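Local coordinates for protein glycerol-3-phosphate dehydrogenase [NAD(P)+] (PDB 3K96) that probably catalyses the NAD(P)H-dependent reduction of dihydroxyacetone phosphate to sn-glycerol 3-phosphate, the precursor for phospholipid synthesis, at residues K29-I34 with G52-L57; A33-G38 with T101-V106; K126-W131 with S183-D188; L142-V147 with G208-G213; S177-N182 with Y201-M206. One frame throughout, in Å; residues are numbered along the deposited sequence. Where two conformers were deposited one is given.

Contact 1. Residues K29-I34 with G52-L57; sequences KHPIAI and GQKVRL
Strands 32-34 and 55-57 run parallel with their short axes 4.7 Å apart and 22° askew, pairing I32 with V55, A33 with R56 and I34 with L57. I32 N donates to K54 O at 3.2 Å, R56 N to I32 O at 3.0 Å, and I34 N to R56 O at 2.7 Å. This is the first beta-alpha-beta unit of the Rossmann domain: helix 39-49 makes the crossover and covers the face bearing I34, V55 and L57 with T42, A45 and L48. There I34 spans two partners. With CG1 anti to its own carbonyl carbon (chi1 -68°), it sets CD1 4.0 Å from V55 CG1, while CG2 meets L57 CD1 at 3.6 Å. On the other face the R56 chain, extended from CG to NE, lies alongside the P31 ring and points the same way, its NE 4.0 Å from P31 CB; beyond the ring, NH1 is held by the carbonyls of S96 and E98. Where the strands begin, a water donates to both H30 O and K54 O, so the latter carbonyl takes two donors. K54 also bends its chain at the tip to send NZ toward K29 O, a weak bond of 3.4 Å.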
# COMPACT_ATOMS: atom_id res chain seq x y z
N LYS A 29 -36.52 -6.78 -12.02
CA LYS A 29 -37.36 -7.17 -13.13
C LYS A 29 -36.72 -6.69 -14.43
O LYS A 29 -36.62 -7.42 -15.41
CB LYS A 29 -38.78 -6.58 -13.01
CG LYS A 29 -39.68 -7.24 -11.96
CD LYS A 29 -41.13 -6.72 -12.08
CE LYS A 29 -42.10 -7.50 -11.17
NZ LYS A 29 -43.52 -7.05 -11.35
N HIS A 30 -36.24 -5.45 -14.42
CA HIS A 30 -35.66 -4.87 -15.61
C HIS A 30 -34.19 -5.23 -15.82
O HIS A 30 -33.46 -5.45 -14.86
CB HIS A 30 -35.81 -3.36 -15.59
CG HIS A 30 -37.22 -2.90 -15.44
ND1 HIS A 30 -38.15 -3.01 -16.46
CD2 HIS A 30 -37.87 -2.33 -14.40
CE1 HIS A 30 -39.31 -2.53 -16.04
NE2 HIS A 30 -39.17 -2.11 -14.80
N PRO A 31 -33.77 -5.30 -17.09
CA PRO A 31 -32.38 -5.60 -17.37
C PRO A 31 -31.50 -4.40 -17.09
O PRO A 31 -31.97 -3.28 -17.13
CB PRO A 31 -32.37 -5.91 -18.87
CG PRO A 31 -33.79 -6.10 -19.27
CD PRO A 31 -34.59 -5.28 -18.32
N ILE A 32 -30.24 -4.64 -16.77
CA ILE A 32 -29.29 -3.56 -16.59
C ILE A 32 -28.37 -3.62 -17.80
O ILE A 32 -28.07 -4.71 -18.30
CB ILE A 32 -28.54 -3.65 -15.25
CG1 ILE A 32 -27.58 -2.46 -15.08
CG2 ILE A 32 -27.83 -4.99 -15.12
CD1 ILE A 32 -27.04 -2.33 -13.67
N ALA A 33 -27.97 -2.47 -18.32
CA ALA A 33 -27.07 -2.43 -19.46
C ALA A 33 -25.66 -2.05 -19.00
O ALA A 33 -25.48 -1.12 -18.20
CB ALA A 33 -27.57 -1.42 -20.53
N ILE A 34 -24.67 -2.80 -19.49
CA ILE A 34 -23.26 -2.50 -19.23
C ILE A 34 -22.61 -2.13 -20.55
O ILE A 34 -22.52 -2.96 -21.46
CB ILE A 34 -22.53 -3.69 -18.58
CG1 ILE A 34 -23.07 -3.91 -17.16
CG2 ILE A 34 -21.03 -3.43 -18.59
CD1 ILE A 34 -22.53 -5.13 -16.45
N GLY A 52 -28.61 -14.26 -11.49
CA GLY A 52 -29.87 -14.44 -12.20
C GLY A 52 -30.45 -13.15 -12.77
O GLY A 52 -31.48 -13.18 -13.44
N GLN A 53 -29.79 -12.02 -12.51
CA GLN A 53 -30.23 -10.75 -13.07
C GLN A 53 -30.00 -10.74 -14.57
O GLN A 53 -29.01 -11.29 -15.06
CB GLN A 53 -29.47 -9.59 -12.41
CG GLN A 53 -29.68 -9.49 -10.91
CD GLN A 53 -28.69 -8.54 -10.26
OE1 GLN A 53 -28.28 -7.55 -10.87
NE2 GLN A 53 -28.28 -8.86 -9.02
N LYS A 54 -30.90 -10.11 -15.31
CA LYS A 54 -30.75 -9.98 -16.74
C LYS A 54 -29.74 -8.89 -17.02
O LYS A 54 -29.88 -7.78 -16.49
CB LYS A 54 -32.07 -9.60 -17.41
CG LYS A 54 -33.19 -10.60 -17.14
CD LYS A 54 -34.52 -10.09 -17.71
CE LYS A 54 -35.71 -10.93 -17.21
NZ LYS A 54 -35.92 -10.78 -15.72
N VAL A 55 -28.76 -9.18 -17.86
CA VAL A 55 -27.75 -8.22 -18.18
C VAL A 55 -27.50 -8.12 -19.66
O VAL A 55 -27.41 -9.14 -20.35
CB VAL A 55 -26.39 -8.59 -17.51
CG1 VAL A 55 -25.35 -7.54 -17.86
CG2 VAL A 55 -26.55 -8.73 -16.01
N ARG A 56 -27.35 -6.90 -20.15
CA ARG A 56 -27.04 -6.64 -21.54
C ARG A 56 -25.66 -5.98 -21.60
O ARG A 56 -25.45 -4.90 -21.03
CB ARG A 56 -28.07 -5.73 -22.19
CG ARG A 56 -29.46 -6.30 -22.23
CD ARG A 56 -30.41 -5.30 -22.85
NE ARG A 56 -31.79 -5.74 -22.80
CZ ARG A 56 -32.82 -5.07 -23.31
NH1 ARG A 56 -32.63 -3.89 -23.90
NH2 ARG A 56 -34.04 -5.58 -23.22
N LEU A 57 -24.74 -6.62 -22.30
CA LEU A 57 -23.39 -6.14 -22.43
C LEU A 57 -23.14 -5.63 -23.84
O LEU A 57 -23.26 -6.39 -24.79
CB LEU A 57 -22.42 -7.30 -22.13
CG LEU A 57 -20.93 -6.98 -22.15
CD1 LEU A 57 -20.61 -5.94 -21.08
CD2 LEU A 57 -20.13 -8.27 -21.94
O HOH W 1 -31.60 -7.32 -14.17

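Contact 2. Residues A33-G38 with T101-V106; sequences AILGAG and TDILIV
The flat groups joined here are backbone peptides, those around A33, L35, L104 and V106, joined as a parallel pair within the sheet; I34 and L104 stand on one face of it, and A33, L35, I103 and I105 on the other. A33 N reaches D102 O at 3.2 Å, and A33 O receives L104 N at 2.8 Å. L35 N then bonds to L104 O and V106 N to L35 O, the latter at 2.7 Å. Beside A33 and I103, L35 has its CG anti to its carbonyl carbon (chi1 -51°), which carries the branch back along the sheet until CD1 lies 3.6 Å from I103 CG2; L93, L97 and M119 of the flanking helices close over this group. The pair belongs to the centre of the Rossmann sheet, where strand 102-105 flanks the first strand on the side away from strand 55-58, the switch in strand order beside which dinucleotides bind in this fold. G36 and G38 fit the glycine-rich turn of that fold, and G38 is the N-cap of helix 39-49, which bears S39 and W40, predicted NADPH ligands. On the face of I34 and L104, these two side chains lie side by side, I34 CG1 being 4.1 Å from L104 CD2. V106 CG2 approaches I34 CG2 at 4.3 Å, and the V106 side chain also comes close to W40.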
# COMPACT_ATOMS: atom_id res chain seq x y z
N ALA A 33 -27.97 -2.47 -18.32
CA ALA A 33 -27.07 -2.43 -19.46
C ALA A 33 -25.66 -2.05 -19.00
O ALA A 33 -25.48 -1.12 -18.20
CB ALA A 33 -27.57 -1.42 -20.53
N ILE A 34 -24.67 -2.80 -19.49
CA ILE A 34 -23.26 -2.50 -19.23
C ILE A 34 -22.61 -2.13 -20.55
O ILE A 34 -22.52 -2.96 -21.46
CB ILE A 34 -22.53 -3.69 -18.58
CG1 ILE A 34 -23.07 -3.91 -17.16
CG2 ILE A 34 -21.03 -3.43 -18.59
CD1 ILE A 34 -22.53 -5.13 -16.45
N LEU A 35 -22.16 -0.88 -20.65
CA LEU A 35 -21.54 -0.35 -21.84
C LEU A 35 -20.02 -0.42 -21.67
O LEU A 35 -19.45 0.29 -20.84
CB LEU A 35 -21.99 1.11 -22.06
CG LEU A 35 -23.52 1.38 -22.02
CD1 LEU A 35 -23.83 2.86 -22.36
CD2 LEU A 35 -24.30 0.44 -22.94
N GLY A 36 -19.39 -1.29 -22.45
CA GLY A 36 -17.93 -1.54 -22.36
C GLY A 36 -17.70 -3.01 -22.05
O GLY A 36 -17.93 -3.48 -20.92
N ALA A 37 -17.22 -3.75 -23.04
CA ALA A 37 -17.01 -5.16 -22.88
C ALA A 37 -15.54 -5.51 -22.70
O ALA A 37 -15.05 -6.52 -23.24
CB ALA A 37 -17.62 -5.92 -24.06
N GLY A 38 -14.82 -4.67 -21.97
CA GLY A 38 -13.44 -4.97 -21.62
C GLY A 38 -13.49 -6.00 -20.49
O GLY A 38 -14.58 -6.52 -20.14
N THR A 101 -33.35 1.31 -18.05
CA THR A 101 -33.14 2.67 -17.55
C THR A 101 -31.89 2.81 -16.67
O THR A 101 -31.43 3.93 -16.44
CB THR A 101 -34.36 3.16 -16.80
OG1 THR A 101 -34.64 2.25 -15.75
CG2 THR A 101 -35.56 3.28 -17.77
N ASP A 102 -31.35 1.68 -16.17
CA ASP A 102 -30.11 1.68 -15.36
C ASP A 102 -28.96 1.24 -16.23
O ASP A 102 -28.96 0.14 -16.77
CB ASP A 102 -30.24 0.76 -14.15
CG ASP A 102 -31.12 1.35 -13.07
OD1 ASP A 102 -31.44 2.55 -13.14
OD2 ASP A 102 -31.47 0.61 -12.13
N ILE A 103 -27.96 2.12 -16.34
CA ILE A 103 -26.81 1.90 -17.21
C ILE A 103 -25.49 2.01 -16.45
O ILE A 103 -25.29 2.94 -15.67
CB ILE A 103 -26.81 2.98 -18.30
CG1 ILE A 103 -28.21 3.07 -18.95
CG2 ILE A 103 -25.73 2.71 -19.32
CD1 ILE A 103 -28.40 4.27 -19.83
N LEU A 104 -24.59 1.07 -16.70
CA LEU A 104 -23.28 1.02 -16.05
C LEU A 104 -22.19 1.07 -17.11
O LEU A 104 -22.00 0.13 -17.88
CB LEU A 104 -23.18 -0.25 -15.21
CG LEU A 104 -21.83 -0.59 -14.58
CD1 LEU A 104 -21.29 0.57 -13.70
CD2 LEU A 104 -21.99 -1.87 -13.78
N ILE A 105 -21.52 2.21 -17.19
CA ILE A 105 -20.50 2.44 -18.19
C ILE A 105 -19.12 2.01 -17.69
O ILE A 105 -18.68 2.46 -16.64
CB ILE A 105 -20.42 3.94 -18.57
CG1 ILE A 105 -21.80 4.45 -19.04
CG2 ILE A 105 -19.34 4.15 -19.61
CD1 ILE A 105 -21.85 5.95 -19.32
N VAL A 106 -18.42 1.19 -18.48
CA VAL A 106 -17.11 0.69 -18.10
C VAL A 106 -16.16 0.70 -19.31
O VAL A 106 -15.52 -0.29 -19.61
CB VAL A 106 -17.19 -0.74 -17.52
CG1 VAL A 106 -15.89 -1.10 -16.82
CG2 VAL A 106 -18.34 -0.87 -16.51

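Contact 3. Residues K126-W131 with S183-D188; sequences KTRIAW and SQFSKD
F185 turns its ring toward R128 because its CG stands anti to the backbone N (chi1 -169°), and R128 folds over that ring through a bend at chi3 (-68°). Both belong to the interface where helix 183-193 packs on the Rossmann-type sheet, beside strand 128-131, with the short axes 10.3 Å apart. The two side chains slide past each other in opposite directions. R128 CB sits over the ring face, 3.6 Å from the F185 centroid, in a CH-pi contact. Further out, one face of the guanidinium covers the rim at F185 CD1, which is 3.4 Å from R128 NE; the planes are 33° apart, a slanted overlap. Past the ring the guanidinium makes a salt bridge to D188, end-on and with both donors on a single oxygen: R128 NH1 and NH2 each lie 2.9 Å from D188 OD2, which is almost in the guanidinium plane. NH2 uses the anti lone pair of OD2, while NH1 comes from the same anti side but well out of the carboxylate plane. D188 OD1 accepts from Q184 NE2 at 3.1 Å, one helical turn earlier, so both carboxylate oxygens are engaged. R128 NE is bound by D102 of the neighbouring strand, giving the arginine two acidic partners. Deeper in, A130 CB rests 3.9 Å from F185 CZ, and I129 O lies at the ring edge, 3.7 Å from F185 CE2.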
# COMPACT_ATOMS: atom_id res chain seq x y z
N LYS A 126 -36.32 8.60 -16.47
CA LYS A 126 -35.83 7.97 -15.25
C LYS A 126 -34.46 7.26 -15.40
O LYS A 126 -34.08 6.44 -14.58
CB LYS A 126 -36.85 7.01 -14.70
CG LYS A 126 -37.21 5.84 -15.58
CD LYS A 126 -38.21 5.01 -14.80
CE LYS A 126 -38.63 3.78 -15.51
NZ LYS A 126 -39.64 3.07 -14.68
N THR A 127 -33.74 7.61 -16.44
CA THR A 127 -32.43 7.03 -16.66
C THR A 127 -31.48 7.36 -15.51
O THR A 127 -31.45 8.49 -15.02
CB THR A 127 -31.84 7.53 -17.97
OG1 THR A 127 -32.60 6.99 -19.05
CG2 THR A 127 -30.34 7.10 -18.12
N ARG A 128 -30.74 6.34 -15.07
CA ARG A 128 -29.72 6.47 -14.03
C ARG A 128 -28.43 5.92 -14.61
O ARG A 128 -28.44 4.86 -15.24
CB ARG A 128 -30.13 5.73 -12.77
CG ARG A 128 -31.48 6.19 -12.26
CD ARG A 128 -31.77 5.63 -10.90
NE ARG A 128 -31.98 4.19 -10.89
CZ ARG A 128 -32.31 3.51 -9.79
NH1 ARG A 128 -32.45 4.14 -8.64
NH2 ARG A 128 -32.50 2.21 -9.85
N ILE A 129 -27.34 6.62 -14.35
CA ILE A 129 -26.05 6.29 -14.93
C ILE A 129 -24.95 6.06 -13.90
O ILE A 129 -24.64 6.92 -13.11
CB ILE A 129 -25.62 7.41 -15.91
CG1 ILE A 129 -26.59 7.48 -17.10
CG2 ILE A 129 -24.18 7.17 -16.48
CD1 ILE A 129 -26.38 8.68 -17.96
N ALA A 130 -24.39 4.86 -13.93
CA ALA A 130 -23.28 4.52 -13.04
C ALA A 130 -22.11 4.22 -13.93
O ALA A 130 -22.30 3.94 -15.10
CB ALA A 130 -23.62 3.32 -12.17
N TRP A 131 -20.88 4.34 -13.41
CA TRP A 131 -19.70 3.99 -14.19
C TRP A 131 -18.60 3.35 -13.32
O TRP A 131 -18.50 3.59 -12.10
CB TRP A 131 -19.11 5.19 -14.95
CG TRP A 131 -18.66 6.29 -14.05
CD1 TRP A 131 -17.42 6.44 -13.48
CD2 TRP A 131 -19.45 7.38 -13.58
NE1 TRP A 131 -17.40 7.56 -12.69
CE2 TRP A 131 -18.63 8.15 -12.73
CE3 TRP A 131 -20.77 7.77 -13.80
CZ2 TRP A 131 -19.10 9.30 -12.11
CZ3 TRP A 131 -21.23 8.91 -13.17
CH2 TRP A 131 -20.40 9.66 -12.33
N SER A 183 -29.52 8.69 -3.03
CA SER A 183 -29.62 7.60 -2.06
C SER A 183 -30.40 6.39 -2.58
O SER A 183 -30.04 5.26 -2.27
CB SER A 183 -30.23 8.08 -0.74
OG SER A 183 -31.55 8.52 -0.92
N GLN A 184 -31.43 6.61 -3.37
CA GLN A 184 -32.19 5.49 -3.90
C GLN A 184 -31.33 4.69 -4.90
O GLN A 184 -31.41 3.46 -4.97
CB GLN A 184 -33.45 5.99 -4.59
CG GLN A 184 -34.36 4.89 -5.06
CD GLN A 184 -34.94 4.10 -3.91
OE1 GLN A 184 -35.51 4.67 -2.97
NE2 GLN A 184 -34.81 2.78 -3.98
N PHE A 185 -30.50 5.38 -5.67
CA PHE A 185 -29.67 4.71 -6.68
C PHE A 185 -28.60 3.90 -5.99
O PHE A 185 -28.35 2.75 -6.35
CB PHE A 185 -29.11 5.73 -7.67
CG PHE A 185 -28.45 5.15 -8.90
CD1 PHE A 185 -28.92 3.99 -9.49
CD2 PHE A 185 -27.46 5.86 -9.55
CE1 PHE A 185 -28.34 3.50 -10.62
CE2 PHE A 185 -26.91 5.39 -10.69
CZ PHE A 185 -27.35 4.19 -11.23
N SER A 186 -27.99 4.48 -4.97
CA SER A 186 -27.00 3.77 -4.20
C SER A 186 -27.59 2.47 -3.67
O SER A 186 -27.00 1.39 -3.81
CB SER A 186 -26.53 4.64 -3.03
OG SER A 186 -25.64 3.94 -2.23
N LYS A 187 -28.76 2.57 -3.06
CA LYS A 187 -29.44 1.42 -2.48
C LYS A 187 -29.69 0.33 -3.53
O LYS A 187 -29.37 -0.85 -3.31
CB LYS A 187 -30.77 1.86 -1.85
CG LYS A 187 -31.43 0.85 -0.98
CD LYS A 187 -32.71 1.38 -0.29
CE LYS A 187 -33.27 0.29 0.66
NZ LYS A 187 -34.49 0.69 1.46
N ASP A 188 -30.22 0.72 -4.68
CA ASP A 188 -30.50 -0.21 -5.73
C ASP A 188 -29.23 -0.87 -6.28
O ASP A 188 -29.21 -2.07 -6.52
CB ASP A 188 -31.28 0.47 -6.87
CG ASP A 188 -32.66 0.96 -6.42
OD1 ASP A 188 -33.11 0.53 -5.34
OD2 ASP A 188 -33.28 1.78 -7.14

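Contact 4. Residues L142-V147 with G208-G213; sequences LLHEVV and GVELCG
A hydrogen bond that is short as modelled, 2.5 Å from H144 ND1 to E210 OE2, is half of a two-pronged grip by one carboxylate on the start of a helix. E210 OE1 accepts from H144 N at 2.8 Å and lies 3.1 Å from L143 N. H144 can fold its ring back beside its own amide because CG sits between the backbone N and the carbonyl carbon (chi1 77°), while E210 reaches across on a chain extended beyond CG. OE2 offers its syn lone pair close to the ring plane; OE1 is also met on its syn side, 21° out of the carboxylate plane. Ring and carboxylate are turned 57° apart. Beside this polar clasp, L142 CD2 touches L211 CD2 at 4.2 Å, and the indole of W131 packs against both H144 and E210. The contact thereby ties the N-terminal half of the enzyme, through helix 143-151, to helix 206-228 of the all-helical C-terminal half. With ND1 as donor, the hydrogen of this bond is best placed on the imidazole. The buried carboxylate, facing the positive end of a helix dipole, is probably held as an anion, and the histidine may gain some imidazolium character.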
# COMPACT_ATOMS: atom_id res chain seq x y z
N LEU A 142 -14.12 15.80 -15.09
CA LEU A 142 -14.52 14.78 -14.15
C LEU A 142 -15.68 14.04 -14.81
O LEU A 142 -16.48 14.65 -15.51
CB LEU A 142 -14.91 15.35 -12.79
CG LEU A 142 -13.73 15.63 -11.85
CD1 LEU A 142 -13.02 16.90 -12.27
CD2 LEU A 142 -14.18 15.74 -10.42
N LEU A 143 -15.75 12.74 -14.61
CA LEU A 143 -16.75 11.94 -15.26
C LEU A 143 -18.15 12.33 -14.87
O LEU A 143 -19.02 12.33 -15.74
CB LEU A 143 -16.49 10.46 -15.02
CG LEU A 143 -15.11 9.96 -15.52
CD1 LEU A 143 -14.81 8.56 -15.04
CD2 LEU A 143 -14.98 10.05 -17.02
N HIS A 144 -18.41 12.67 -13.61
CA HIS A 144 -19.78 13.04 -13.21
C HIS A 144 -20.20 14.34 -13.87
O HIS A 144 -21.39 14.57 -14.14
CB HIS A 144 -19.95 13.15 -11.70
CG HIS A 144 -19.38 14.40 -11.13
ND1 HIS A 144 -18.14 14.46 -10.55
CD2 HIS A 144 -19.89 15.66 -11.07
CE1 HIS A 144 -17.90 15.70 -10.15
NE2 HIS A 144 -18.94 16.45 -10.47
N GLU A 145 -19.23 15.21 -14.14
CA GLU A 145 -19.50 16.46 -14.79
C GLU A 145 -19.87 16.22 -16.27
O GLU A 145 -20.81 16.86 -16.80
CB GLU A 145 -18.34 17.45 -14.61
CG GLU A 145 -18.64 18.83 -15.17
CD GLU A 145 -18.27 18.97 -16.62
OE1 GLU A 145 -17.12 18.61 -16.95
OE2 GLU A 145 -19.10 19.48 -17.42
N VAL A 146 -19.17 15.30 -16.93
CA VAL A 146 -19.50 14.98 -18.30
C VAL A 146 -20.92 14.41 -18.32
O VAL A 146 -21.75 14.79 -19.15
CB VAL A 146 -18.54 13.98 -18.92
CG1 VAL A 146 -18.99 13.65 -20.34
CG2 VAL A 146 -17.07 14.53 -18.89
N VAL A 147 -21.21 13.50 -17.39
CA VAL A 147 -22.53 12.91 -17.35
C VAL A 147 -23.61 13.99 -17.08
O VAL A 147 -24.58 14.12 -17.84
CB VAL A 147 -22.64 11.76 -16.34
CG1 VAL A 147 -24.08 11.30 -16.25
CG2 VAL A 147 -21.74 10.54 -16.72
N GLY A 208 -14.17 12.56 -4.54
CA GLY A 208 -12.92 12.02 -4.04
C GLY A 208 -12.62 10.68 -4.68
O GLY A 208 -11.48 10.42 -5.06
N VAL A 209 -13.64 9.84 -4.80
CA VAL A 209 -13.50 8.53 -5.41
C VAL A 209 -13.03 8.67 -6.87
O VAL A 209 -12.11 7.97 -7.32
CB VAL A 209 -14.83 7.69 -5.32
CG1 VAL A 209 -14.77 6.46 -6.20
CG2 VAL A 209 -15.11 7.30 -3.86
N GLU A 210 -13.63 9.59 -7.60
CA GLU A 210 -13.25 9.82 -8.98
C GLU A 210 -11.82 10.28 -9.11
O GLU A 210 -11.08 9.79 -9.93
CB GLU A 210 -14.13 10.90 -9.61
CG GLU A 210 -15.53 10.45 -9.97
CD GLU A 210 -16.35 11.61 -10.53
OE1 GLU A 210 -16.51 11.68 -11.75
OE2 GLU A 210 -16.77 12.49 -9.75
N LEU A 211 -11.45 11.28 -8.33
CA LEU A 211 -10.12 11.82 -8.43
C LEU A 211 -9.03 10.82 -8.03
O LEU A 211 -7.97 10.77 -8.65
CB LEU A 211 -10.04 13.14 -7.66
CG LEU A 211 -10.83 14.26 -8.36
CD1 LEU A 211 -10.89 15.47 -7.46
CD2 LEU A 211 -10.19 14.62 -9.74
N CYS A 212 -9.30 10.00 -7.02
CA CYS A 212 -8.36 8.96 -6.61
C CYS A 212 -8.14 8.02 -7.76
O CYS A 212 -7.00 7.65 -8.08
CB CYS A 212 -8.88 8.16 -5.41
SG CYS A 212 -8.71 9.01 -3.86
N GLY A 213 -9.24 7.60 -8.39
CA GLY A 213 -9.16 6.70 -9.52
C GLY A 213 -8.49 7.32 -10.72
O GLY A 213 -7.94 6.62 -11.54

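Contact 5. Residues S177-N182 with Y201-M206; sequences SLASNN and YKNDDM
Packing is tight round the A179 methyl, whose CB is pressed 3.4 Å from N203 O and 3.5 Å from M206 CA, with M206 CB at 4.0 Å. An Asx turn, with D205 N bonded to N203 OD1, precedes helix 206-228, whose first residue M206 packs on the alanine. Between the parallel strands L178 does the bonding, its N to Y201 O at 2.9 Å and its O to N203 N, also 2.9 Å. The other end of the contact is wetter: a water bonded to S177 OG also donates to Y201 O. At the edge K202 is exposed, lying against I190 of helix 183-193, and the Y201 ring packs on R351 of the second subunit. With helix 183-193 as crossover, the pair forms the beta-alpha-beta unit closing one edge of the sheet within the chain: that helix covers L178 through S186 and L189, strand 156-160 flanks strand 174-180 on its other side, and L264 of helix 264-275 packs on S177 and Y201.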
# COMPACT_ATOMS: atom_id res chain seq x y z
N SER A 177 -15.72 0.41 -3.40
CA SER A 177 -16.57 1.47 -2.87
C SER A 177 -17.59 1.85 -3.93
O SER A 177 -17.35 1.69 -5.12
CB SER A 177 -15.75 2.71 -2.50
OG SER A 177 -14.81 2.44 -1.47
N LEU A 178 -18.72 2.36 -3.49
CA LEU A 178 -19.74 2.85 -4.40
C LEU A 178 -20.27 4.18 -3.85
O LEU A 178 -20.82 4.23 -2.74
CB LEU A 178 -20.84 1.83 -4.58
CG LEU A 178 -21.87 2.14 -5.65
CD1 LEU A 178 -22.48 0.84 -6.19
CD2 LEU A 178 -22.93 3.11 -5.15
N ALA A 179 -20.02 5.25 -4.61
CA ALA A 179 -20.45 6.60 -4.27
C ALA A 179 -21.49 7.08 -5.27
O ALA A 179 -21.35 6.87 -6.48
CB ALA A 179 -19.26 7.57 -4.26
N SER A 180 -22.49 7.77 -4.76
CA SER A 180 -23.59 8.25 -5.55
C SER A 180 -24.10 9.60 -5.11
O SER A 180 -23.90 10.02 -3.98
CB SER A 180 -24.74 7.24 -5.44
OG SER A 180 -25.82 7.63 -6.26
N ASN A 181 -24.76 10.30 -6.01
CA ASN A 181 -25.40 11.56 -5.69
C ASN A 181 -26.91 11.33 -5.42
O ASN A 181 -27.69 12.29 -5.27
CB ASN A 181 -25.27 12.54 -6.87
CG ASN A 181 -26.12 12.14 -8.09
OD1 ASN A 181 -26.65 11.03 -8.15
ND2 ASN A 181 -26.22 13.04 -9.07
N ASN A 182 -27.33 10.06 -5.35
CA ASN A 182 -28.75 9.72 -5.13
C ASN A 182 -28.87 8.51 -4.19
O ASN A 182 -28.36 7.44 -4.49
CB ASN A 182 -29.41 9.48 -6.49
CG ASN A 182 -30.91 9.22 -6.39
OD1 ASN A 182 -31.34 8.15 -5.97
ND2 ASN A 182 -31.70 10.17 -6.85
N TYR A 201 -19.24 -1.27 -0.65
CA TYR A 201 -19.47 -0.42 0.49
C TYR A 201 -19.82 1.02 0.10
O TYR A 201 -19.15 1.61 -0.73
CB TYR A 201 -18.24 -0.47 1.40
CG TYR A 201 -17.94 -1.88 1.88
CD1 TYR A 201 -18.68 -2.44 2.93
CD2 TYR A 201 -16.95 -2.64 1.30
CE1 TYR A 201 -18.42 -3.73 3.37
CE2 TYR A 201 -16.67 -3.94 1.75
CZ TYR A 201 -17.42 -4.48 2.78
OH TYR A 201 -17.16 -5.76 3.24
N LYS A 202 -20.90 1.52 0.69
CA LYS A 202 -21.39 2.86 0.47
C LYS A 202 -20.31 3.86 0.84
O LYS A 202 -19.60 3.69 1.83
CB LYS A 202 -22.64 3.08 1.32
CG LYS A 202 -23.34 4.41 1.12
CD LYS A 202 -24.64 4.49 1.95
CE LYS A 202 -25.52 5.70 1.60
NZ LYS A 202 -25.01 7.02 2.06
N ASN A 203 -20.17 4.88 0.02
CA ASN A 203 -19.22 5.94 0.23
C ASN A 203 -19.95 7.23 -0.19
O ASN A 203 -20.68 7.27 -1.17
CB ASN A 203 -17.93 5.65 -0.55
CG ASN A 203 -16.95 6.80 -0.54
OD1 ASN A 203 -17.32 7.93 -0.81
ND2 ASN A 203 -15.68 6.50 -0.31
N ASP A 204 -19.75 8.27 0.60
CA ASP A 204 -20.42 9.54 0.42
C ASP A 204 -19.63 10.57 -0.41
O ASP A 204 -20.03 11.72 -0.50
CB ASP A 204 -20.58 10.17 1.82
CG ASP A 204 -19.21 10.58 2.46
OD1 ASP A 204 -18.23 9.79 2.41
OD2 ASP A 204 -19.10 11.70 3.02
N ASP A 205 -18.53 10.17 -1.03
CA ASP A 205 -17.65 11.13 -1.67
C ASP A 205 -17.36 10.81 -3.12
O ASP A 205 -16.25 10.39 -3.46
CB ASP A 205 -16.36 11.14 -0.85
CG ASP A 205 -15.30 12.05 -1.41
OD1 ASP A 205 -15.62 13.03 -2.14
OD2 ASP A 205 -14.11 11.79 -1.11
N MET A 206 -18.34 11.03 -3.98
CA MET A 206 -18.16 10.73 -5.39
C MET A 206 -16.93 11.44 -5.98
O MET A 206 -16.13 10.85 -6.69
CB MET A 206 -19.43 11.08 -6.15
CG MET A 206 -19.40 10.85 -7.62
SD MET A 206 -21.06 10.99 -8.38
CE MET A 206 -21.93 9.70 -7.60
O HOH W 2 -16.69 2.50 0.69

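Overall arrangement
Four of the five contacts reach one sheet. Contacts 1 and 2 share strand 32-35, their centres about 10 Å apart; contacts 2 and 3, centres about 13 Å apart, use the neighbouring strands 102-105 and 128-131, and contact 5 closes the far edge. Contact 3 uses the crossover helix of contact 5, 183-193, their centres about 10 Å apart. Along the chain contacts 1 and 2 come first, contact 3 interleaves with contacts 4 and 5, and contact 5 falls between the segments of contact 4. Contact 4 packs against contacts 3 and 5 and joins this nucleotide-binding domain, sampled here at strand pairs and a helix-sheet interface, to the helical domain carrying K216, the predicted proton acceptor.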